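Local atomic coordinates of Obg-like ATPase 1 (Schizosaccharomyces pombe, PDB entry 1NI3), a protein that hydrolyses ATP, and GTP less efficiently, and acts as a negative regulator of the G2/M transition in the cell cycle. Residues Gln201-Gly206 and Leu222-Val227; Thr23-Met28 and Tyr120-Ala125; Trp321-Gly326 and Ala333-Thr338. One frame throughout, in Å; residues are numbered along the deposited sequence.

Contact 1 (Gln201-Gly206 and Leu222-Val227)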
loop_
_atom_site.group_PDB
_atom_site.type_symbol
_atom_site.label_atom_id
_atom_site.label_comp_id
_atom_site.label_asym_id
_atom_site.label_seq_id
_atom_site.Cartn_x
_atom_site.Cartn_y
_atom_site.Cartn_z
ATOM N N GLN A 201 -9.763 -8.120 17.458
ATOM C CA GLN A 201 -9.228 -8.185 16.089
ATOM C C GLN A 201 -9.180 -6.809 15.412
ATOM O O GLN A 201 -10.013 -5.944 15.688
ATOM C CB GLN A 201 -10.068 -9.125 15.221
ATOM C CG GLN A 201 -9.742 -10.592 15.401
ATOM C CD GLN A 201 -10.004 -11.404 14.140
ATOM O OE1 GLN A 201 -9.399 -11.160 13.092
ATOM N NE2 GLN A 201 -10.901 -12.380 14.238
ATOM N N PRO A 202 -8.203 -6.594 14.515
ATOM C CA PRO A 202 -8.095 -5.306 13.828
ATOM C C PRO A 202 -9.400 -4.904 13.160
ATOM O O PRO A 202 -10.047 -5.708 12.491
ATOM C CB PRO A 202 -6.944 -5.525 12.847
ATOM C CG PRO A 202 -6.852 -7.006 12.713
ATOM C CD PRO A 202 -7.127 -7.502 14.093
ATOM N N ILE A 203 -9.780 -3.647 13.363
ATOM C CA ILE A 203 -11.027 -3.096 12.834
ATOM C C ILE A 203 -11.225 -3.343 11.329
ATOM O O ILE A 203 -12.358 -3.510 10.858
ATOM C CB ILE A 203 -11.117 -1.564 13.126
ATOM C CG1 ILE A 203 -12.572 -1.163 13.337
ATOM C CG2 ILE A 203 -10.496 -0.761 11.996
ATOM C CD1 ILE A 203 -13.173 -1.715 14.627
ATOM N N ARG A 204 -10.129 -3.387 10.577
ATOM C CA ARG A 204 -10.237 -3.603 9.146
ATOM C C ARG A 204 -10.821 -4.978 8.834
ATOM O O ARG A 204 -11.160 -5.269 7.684
ATOM C CB ARG A 204 -8.870 -3.476 8.494
ATOM C CG ARG A 204 -7.902 -4.580 8.812
ATOM C CD ARG A 204 -6.740 -4.489 7.855
ATOM N NE ARG A 204 -5.765 -5.544 8.071
ATOM C CZ ARG A 204 -4.810 -5.494 8.989
ATOM N NH1 ARG A 204 -4.697 -4.430 9.778
ATOM N NH2 ARG A 204 -3.968 -6.509 9.124
ATOM N N LYS A 205 -10.951 -5.817 9.858
ATOM C CA LYS A 205 -11.475 -7.164 9.674
ATOM C C LYS A 205 -12.948 -7.342 10.018
ATOM O O LYS A 205 -13.542 -8.379 9.713
ATOM C CB LYS A 205 -10.640 -8.155 10.487
ATOM C CG LYS A 205 -9.156 -8.124 10.159
ATOM C CD LYS A 205 -8.884 -8.568 8.728
ATOM C CE LYS A 205 -7.389 -8.592 8.420
ATOM N NZ LYS A 205 -7.122 -8.902 6.989
ATOM N N GLY A 206 -13.537 -6.338 10.650
ATOM C CA GLY A 206 -14.934 -6.440 11.014
ATOM C C GLY A 206 -15.813 -6.406 9.788
ATOM O O GLY A 206 -15.344 -6.163 8.677
ATOM N N LEU A 222 -5.264 2.936 13.627
ATOM C CA LEU A 222 -4.070 2.249 13.184
ATOM C C LEU A 222 -4.477 0.915 12.576
ATOM O O LEU A 222 -4.032 0.518 11.493
ATOM C CB LEU A 222 -3.147 1.992 14.375
ATOM C CG LEU A 222 -2.159 3.107 14.703
ATOM C CD1 LEU A 222 -1.735 3.021 16.152
ATOM C CD2 LEU A 222 -0.958 3.003 13.773
ATOM N N THR A 223 -5.363 0.248 13.300
ATOM C CA THR A 223 -5.886 -1.067 12.960
ATOM C C THR A 223 -6.870 -1.082 11.766
ATOM O O THR A 223 -7.499 -2.111 11.479
ATOM C CB THR A 223 -6.534 -1.674 14.236
ATOM O OG1 THR A 223 -6.395 -3.094 14.233
ATOM C CG2 THR A 223 -8.000 -1.294 14.346
ATOM N N ALA A 224 -6.980 0.053 11.074
ATOM C CA ALA A 224 -7.832 0.185 9.905
ATOM C C ALA A 224 -7.012 -0.033 8.640
ATOM O O ALA A 224 -7.507 -0.557 7.663
ATOM C CB ALA A 224 -8.468 1.571 9.880
ATOM N N LYS A 225 -5.748 0.362 8.681
ATOM C CA LYS A 225 -4.861 0.241 7.525
ATOM C C LYS A 225 -4.558 -1.197 7.123
ATOM O O LYS A 225 -4.289 -2.050 7.975
ATOM C CB LYS A 225 -3.535 0.947 7.800
ATOM C CG LYS A 225 -3.689 2.287 8.495
ATOM C CD LYS A 225 -2.337 2.916 8.786
ATOM C CE LYS A 225 -2.501 4.175 9.613
ATOM N NZ LYS A 225 -3.314 5.199 8.909
ATOM N N PRO A 226 -4.604 -1.501 5.814
ATOM C CA PRO A 226 -4.294 -2.895 5.494
ATOM C C PRO A 226 -2.822 -3.177 5.785
ATOM O O PRO A 226 -1.994 -2.261 5.827
ATOM C CB PRO A 226 -4.644 -3.003 4.014
ATOM C CG PRO A 226 -4.461 -1.604 3.509
ATOM C CD PRO A 226 -5.042 -0.771 4.615
ATOM N N VAL A 227 -2.501 -4.446 5.997
ATOM C CA VAL A 227 -1.134 -4.827 6.313
ATOM C C VAL A 227 -0.628 -5.917 5.379
ATOM O O VAL A 227 -1.354 -6.840 5.021
ATOM C CB VAL A 227 -1.026 -5.326 7.765
ATOM C CG1 VAL A 227 0.424 -5.637 8.106
ATOM C CG2 VAL A 227 -1.594 -4.283 8.714
#
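R204 reaches across to the chain that runs from T223 to V227, and its side chain shows how one long residue can join two turns. Its CB, directed toward that chain, sits 3.3 Å from A224 O. CG occupies the slot between the backbone N and the carbonyl carbon (chi1 70°), and from there the chain extends to NE, passing T223 O and bringing CD within 3.8 Å of P226 CA. The guanidinium then lies with one face over P226 CA and V227 CG2, the NH2 to V227 CG2 distance being 3.3 Å, and R204 crosses the valine at about a right angle. NH2 also has a long, weak ion pair with D260, whose carboxylate forms a salt bridge with K205. At the root of the residue, R204 N donates to T223 O (3.1 Å, 152° at the hydrogen). Beside this bond, I203 CG2 packs on A224 CB at 3.7 Å. The D155 carboxylate accepts from the L222 and T223 amides. The arrangement is two short 3-10 turns, one before and one after helix 210-217, meeting at the entry to strand 227-232. In P-loop G domains such a strand leads to the base-recognition loop, here consistent with the predicted ATP ligand M233.

Contact 2 (Thr23-Met28 and Tyr120-Ala125)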
loop_
_atom_site.group_PDB
_atom_site.type_symbol
_atom_site.label_atom_id
_atom_site.label_comp_id
_atom_site.label_asym_id
_atom_site.label_seq_id
_atom_site.Cartn_x
_atom_site.Cartn_y
_atom_site.Cartn_z
ATOM N N THR A 23 2.583 4.059 1.870
ATOM C CA THR A 23 2.771 2.883 2.714
ATOM C C THR A 23 4.039 3.111 3.530
ATOM O O THR A 23 4.980 3.753 3.051
ATOM C CB THR A 23 3.000 1.605 1.888
ATOM O OG1 THR A 23 4.286 1.660 1.258
ATOM C CG2 THR A 23 1.948 1.467 0.809
ATOM N N GLY A 24 4.065 2.589 4.756
ATOM C CA GLY A 24 5.232 2.744 5.612
ATOM C C GLY A 24 5.705 1.381 6.063
ATOM O O GLY A 24 4.894 0.462 6.176
ATOM N N ILE A 25 7.009 1.230 6.286
ATOM C CA ILE A 25 7.558 -0.050 6.731
ATOM C C ILE A 25 7.566 -0.212 8.264
ATOM O O ILE A 25 8.259 0.511 8.986
ATOM C CB ILE A 25 8.980 -0.225 6.232
ATOM C CG1 ILE A 25 8.984 -0.104 4.712
ATOM C CG2 ILE A 25 9.561 -1.557 6.728
ATOM C CD1 ILE A 25 10.307 -0.451 4.046
ATOM N N VAL A 26 6.797 -1.185 8.739
ATOM C CA VAL A 26 6.655 -1.485 10.158
ATOM C C VAL A 26 7.385 -2.773 10.526
ATOM O O VAL A 26 7.369 -3.758 9.776
ATOM C CB VAL A 26 5.168 -1.653 10.524
ATOM C CG1 VAL A 26 5.016 -2.531 11.755
ATOM C CG2 VAL A 26 4.546 -0.289 10.739
ATOM N N GLY A 27 8.001 -2.780 11.702
ATOM C CA GLY A 27 8.711 -3.969 12.134
ATOM C C GLY A 27 9.285 -3.898 13.533
ATOM O O GLY A 27 9.385 -2.831 14.125
HETATM N N MSE A 28 9.665 -5.051 14.060
HETATM C CA MSE A 28 10.245 -5.122 15.381
HETATM C C MSE A 28 11.736 -4.844 15.235
HETATM O O MSE A 28 12.329 -5.169 14.219
HETATM C CB MSE A 28 10.015 -6.516 15.969
HETATM C CG MSE A 28 9.903 -6.535 17.467
HETATM SE SE MSE A 28 8.504 -5.336 18.114
HETATM C CE MSE A 28 7.043 -6.602 18.130
ATOM N N TYR A 120 3.667 -2.275 5.825
ATOM C CA TYR A 120 4.516 -3.346 5.343
ATOM C C TYR A 120 5.166 -3.904 6.601
ATOM O O TYR A 120 6.146 -3.347 7.084
ATOM C CB TYR A 120 5.592 -2.782 4.434
ATOM C CG TYR A 120 5.177 -2.705 2.985
ATOM C CD1 TYR A 120 4.745 -3.835 2.322
ATOM C CD2 TYR A 120 5.281 -1.518 2.262
ATOM C CE1 TYR A 120 4.434 -3.806 0.979
ATOM C CE2 TYR A 120 4.976 -1.468 0.910
ATOM C CZ TYR A 120 4.554 -2.622 0.274
ATOM O OH TYR A 120 4.265 -2.624 -1.065
ATOM N N GLN A 121 4.631 -4.995 7.136
ATOM C CA GLN A 121 5.156 -5.588 8.366
ATOM C C GLN A 121 6.210 -6.648 8.149
ATOM O O GLN A 121 5.904 -7.769 7.754
ATOM C CB GLN A 121 4.008 -6.176 9.191
ATOM C CG GLN A 121 4.416 -6.752 10.540
ATOM C CD GLN A 121 3.294 -6.648 11.552
ATOM O OE1 GLN A 121 3.165 -7.474 12.459
ATOM N NE2 GLN A 121 2.475 -5.616 11.406
ATOM N N VAL A 122 7.453 -6.289 8.443
ATOM C CA VAL A 122 8.573 -7.203 8.277
ATOM C C VAL A 122 8.710 -8.261 9.384
ATOM O O VAL A 122 9.137 -7.952 10.498
ATOM C CB VAL A 122 9.888 -6.444 8.215
ATOM C CG1 VAL A 122 11.016 -7.408 7.959
ATOM C CG2 VAL A 122 9.807 -5.380 7.141
ATOM N N VAL A 123 8.377 -9.510 9.066
ATOM C CA VAL A 123 8.480 -10.606 10.030
ATOM C C VAL A 123 9.853 -11.275 9.917
ATOM O O VAL A 123 10.307 -11.605 8.819
ATOM C CB VAL A 123 7.376 -11.672 9.793
ATOM C CG1 VAL A 123 7.481 -12.778 10.829
ATOM C CG2 VAL A 123 6.001 -11.022 9.858
ATOM N N ARG A 124 10.514 -11.473 11.054
ATOM C CA ARG A 124 11.834 -12.099 11.060
ATOM C C ARG A 124 11.767 -13.617 11.102
ATOM O O ARG A 124 11.078 -14.197 11.940
ATOM C CB ARG A 124 12.655 -11.587 12.238
ATOM C CG ARG A 124 13.993 -12.274 12.389
ATOM C CD ARG A 124 14.850 -11.532 13.389
ATOM N NE ARG A 124 16.199 -12.074 13.447
ATOM C CZ ARG A 124 17.214 -11.464 14.048
ATOM N NH1 ARG A 124 17.024 -10.290 14.637
ATOM N NH2 ARG A 124 18.419 -12.023 14.060
ATOM N N ALA A 125 12.502 -14.249 10.193
ATOM C CA ALA A 125 12.545 -15.704 10.092
ATOM C C ALA A 125 14.001 -16.127 9.938
ATOM O O ALA A 125 14.310 -17.136 9.307
ATOM C CB ALA A 125 11.755 -16.171 8.892
#
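T23 and Y120 meet obliquely at one end of a parallel strand pair, and the side chains farther along divide between the two faces of the sheet. The tyrosine's CG is anti to its carbonyl carbon and beside its backbone N (chi1 -89°), which turns the ring back to T23, with Y120 CE2 3.2 Å from T23 OG1. That hydroxyl is hydrogen-bonded to T88 O, and the phenol OH to I297 O. On the same face as Y120, I25 and V122 bring their CG2 methyls to 3.9 Å. V26 and Q121 share the other face, where V26 CG1 is 4.0 Å from Q121 NE2. Three backbone hydrogen bonds join the strands: Y120 N to G24 O (3.0 Å), V26 N to Y120 O (2.8 Å) and V122 N to V26 O (2.9 Å). An alanine in place of Y120 would probably leave I297 O without its hydroxyl partner and open a gap beside T23. Strand 22-27 runs into the P-loop, and V122 touches V31 there. Helix 140-168 lies against Q121, which rests on I147, while strand 81-90 flanks strand 22-27 and strand 227-232 flanks strand 118-124.

Contact 3 (Trp321-Gly326 and Ala333-Thr338)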
loop_
_atom_site.group_PDB
_atom_site.type_symbol
_atom_site.label_atom_id
_atom_site.label_comp_id
_atom_site.label_asym_id
_atom_site.label_seq_id
_atom_site.Cartn_x
_atom_site.Cartn_y
_atom_site.Cartn_z
ATOM N N TRP A 321 -0.713 7.428 -14.879
ATOM C CA TRP A 321 -1.261 8.259 -13.815
ATOM C C TRP A 321 -2.039 7.448 -12.785
ATOM O O TRP A 321 -2.943 6.694 -13.132
ATOM C CB TRP A 321 -2.159 9.347 -14.411
ATOM C CG TRP A 321 -1.490 10.129 -15.503
ATOM C CD1 TRP A 321 -1.318 9.748 -16.807
ATOM C CD2 TRP A 321 -0.814 11.384 -15.359
ATOM N NE1 TRP A 321 -0.566 10.686 -17.478
ATOM C CE2 TRP A 321 -0.247 11.695 -16.618
ATOM C CE3 TRP A 321 -0.624 12.266 -14.290
ATOM C CZ2 TRP A 321 0.489 12.861 -16.832
ATOM C CZ3 TRP A 321 0.116 13.428 -14.508
ATOM C CH2 TRP A 321 0.663 13.711 -15.775
ATOM N N THR A 322 -1.693 7.599 -11.513
ATOM C CA THR A 322 -2.396 6.843 -10.488
ATOM C C THR A 322 -3.755 7.431 -10.123
ATOM O O THR A 322 -3.881 8.630 -9.904
ATOM C CB THR A 322 -1.571 6.743 -9.204
ATOM O OG1 THR A 322 -0.404 5.951 -9.446
ATOM C CG2 THR A 322 -2.390 6.108 -8.090
ATOM N N ILE A 323 -4.773 6.582 -10.056
ATOM C CA ILE A 323 -6.106 7.044 -9.675
ATOM C C ILE A 323 -6.792 5.995 -8.791
ATOM O O ILE A 323 -6.333 4.858 -8.701
ATOM C CB ILE A 323 -6.991 7.354 -10.920
ATOM C CG1 ILE A 323 -7.118 6.108 -11.791
ATOM C CG2 ILE A 323 -6.408 8.516 -11.703
ATOM C CD1 ILE A 323 -8.439 6.034 -12.522
ATOM N N ARG A 324 -7.887 6.369 -8.137
ATOM C CA ARG A 324 -8.582 5.418 -7.278
ATOM C C ARG A 324 -9.508 4.501 -8.050
ATOM O O ARG A 324 -10.191 4.928 -8.984
ATOM C CB ARG A 324 -9.358 6.144 -6.176
ATOM C CG ARG A 324 -8.490 6.565 -5.013
ATOM C CD ARG A 324 -8.027 5.359 -4.222
ATOM N NE ARG A 324 -8.992 4.958 -3.197
ATOM C CZ ARG A 324 -9.142 5.595 -2.036
ATOM N NH1 ARG A 324 -8.391 6.661 -1.748
ATOM N NH2 ARG A 324 -10.042 5.170 -1.157
ATOM N N LYS A 325 -9.524 3.239 -7.630
ATOM C CA LYS A 325 -10.322 2.192 -8.251
ATOM C C LYS A 325 -11.658 2.618 -8.843
ATOM O O LYS A 325 -12.113 2.028 -9.815
ATOM C CB LYS A 325 -10.565 1.057 -7.252
ATOM C CG LYS A 325 -9.951 -0.283 -7.652
ATOM C CD LYS A 325 -11.002 -1.309 -8.088
ATOM C CE LYS A 325 -11.662 -0.966 -9.429
ATOM N NZ LYS A 325 -12.801 -1.884 -9.786
ATOM N N GLY A 326 -12.302 3.629 -8.279
ATOM C CA GLY A 326 -13.585 4.013 -8.846
ATOM C C GLY A 326 -13.668 5.438 -9.339
ATOM O O GLY A 326 -14.752 6.008 -9.426
ATOM N N ALA A 333 -8.862 13.188 -15.090
ATOM C CA ALA A 333 -8.221 14.213 -15.890
ATOM C C ALA A 333 -7.666 15.298 -14.974
ATOM O O ALA A 333 -6.597 15.860 -15.225
ATOM C CB ALA A 333 -9.221 14.806 -16.859
ATOM N N GLY A 334 -8.403 15.592 -13.907
ATOM C CA GLY A 334 -7.967 16.613 -12.979
ATOM C C GLY A 334 -6.564 16.317 -12.505
ATOM O O GLY A 334 -5.771 17.225 -12.260
ATOM N N VAL A 335 -6.260 15.028 -12.383
ATOM C CA VAL A 335 -4.949 14.570 -11.928
ATOM C C VAL A 335 -3.782 15.275 -12.646
ATOM O O VAL A 335 -2.836 15.739 -12.003
ATOM C CB VAL A 335 -4.825 13.041 -12.108
ATOM C CG1 VAL A 335 -3.457 12.562 -11.665
ATOM C CG2 VAL A 335 -5.913 12.344 -11.301
ATOM N N ILE A 336 -3.862 15.372 -13.971
ATOM C CA ILE A 336 -2.820 16.020 -14.757
ATOM C C ILE A 336 -2.843 17.535 -14.604
ATOM O O ILE A 336 -1.864 18.142 -14.165
ATOM C CB ILE A 336 -2.966 15.660 -16.244
ATOM C CG1 ILE A 336 -2.844 14.148 -16.411
ATOM C CG2 ILE A 336 -1.912 16.386 -17.069
ATOM C CD1 ILE A 336 -2.845 13.686 -17.834
ATOM N N HIS A 337 -3.960 18.142 -14.982
ATOM C CA HIS A 337 -4.130 19.585 -14.872
ATOM C C HIS A 337 -5.532 19.848 -14.336
ATOM O O HIS A 337 -6.517 19.324 -14.865
ATOM C CB HIS A 337 -3.958 20.273 -16.235
ATOM C CG HIS A 337 -2.551 20.239 -16.764
ATOM N ND1 HIS A 337 -1.456 20.594 -16.004
ATOM C CD2 HIS A 337 -2.067 19.924 -17.992
ATOM C CE1 HIS A 337 -0.360 20.501 -16.737
ATOM N NE2 HIS A 337 -0.703 20.097 -17.947
ATOM N N THR A 338 -5.611 20.650 -13.278
ATOM C CA THR A 338 -6.879 20.991 -12.637
ATOM C C THR A 338 -7.944 21.399 -13.652
ATOM O O THR A 338 -9.098 20.973 -13.555
ATOM C CB THR A 338 -6.690 22.141 -11.641
ATOM O OG1 THR A 338 -5.503 21.917 -10.871
ATOM C CG2 THR A 338 -7.888 22.230 -10.706
#
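W321 offers a face of its indole to I336, and the pair illustrates how helix and hairpin meet in a beta-grasp unit. The TGS region belongs to the ubiquitin-like group of folds, in which a hairpin, here strands 307-312 and 317-324, is followed by a helix that packs on it, here 329-336. The tight part of the contact is the isoleucine over the ring. I336 CG1 stands 3.3 Å from the centroid of the W321 six-membered ring, straight above it along the ring normal, a CH-pi contact. Because CG1 is anti to the carbonyl carbon (chi1 -60°) and the chain continues extended, I336 CD1 is carried on toward the fusion bond and lies 3.5 Å from W321 CE2, while the other branch, I336 CG2, comes to 3.9 Å from W321 CH2 at the far rim. The two side chains cross at about a right angle, the CG1-CD1 bond of I336 lying across the face. The indole is also fixed from the strand side: its NE1 is hydrogen-bonded to T312 OG1, its ring meets that of Y310, and R319 makes a cation-pi contact with it. The looser side lies along V335. This partly exposed valine approaches the ring obliquely, V335 CG1 being 3.9 Å from W321 CE3 as the two side chains slide past each other, and no hydrogen bond joins the two segments, whose contact is apolar. T322 points away from the helix, and its OG1 is hydrogen-bonded to Y302 OH. Beyond the strand K325 and G326 are exposed to solvent, and so are H337 and T338 past the helix. Between these outer parts and the indole, the buried I323 gives the valine a second partner: I323 CG2 meets V335 CG2 at 3.9 Å.

Along the chain contact 2 comes first, then contact 1, then contact 3, each closing before the next opens. Contacts 1 and 2 both belong to the OBG-type G domain; their centres are about 16 Å apart and they touch, V227 CG1 packing on Q121 CB at 3.8 Å where strand 227-232 pairs with strand 118-124. Contact 3 belongs to the TGS region, with its centre about 27 Å from that of contact 1 and 30 Å from that of contact 2, on the opposite side of the chain's centre from the latter. Yet strand 317-324 pairs with strand 81-90, itself the partner of 22-27, so one mixed sheet runs from the nucleotide-binding domain into the TGS region and connects the two physically.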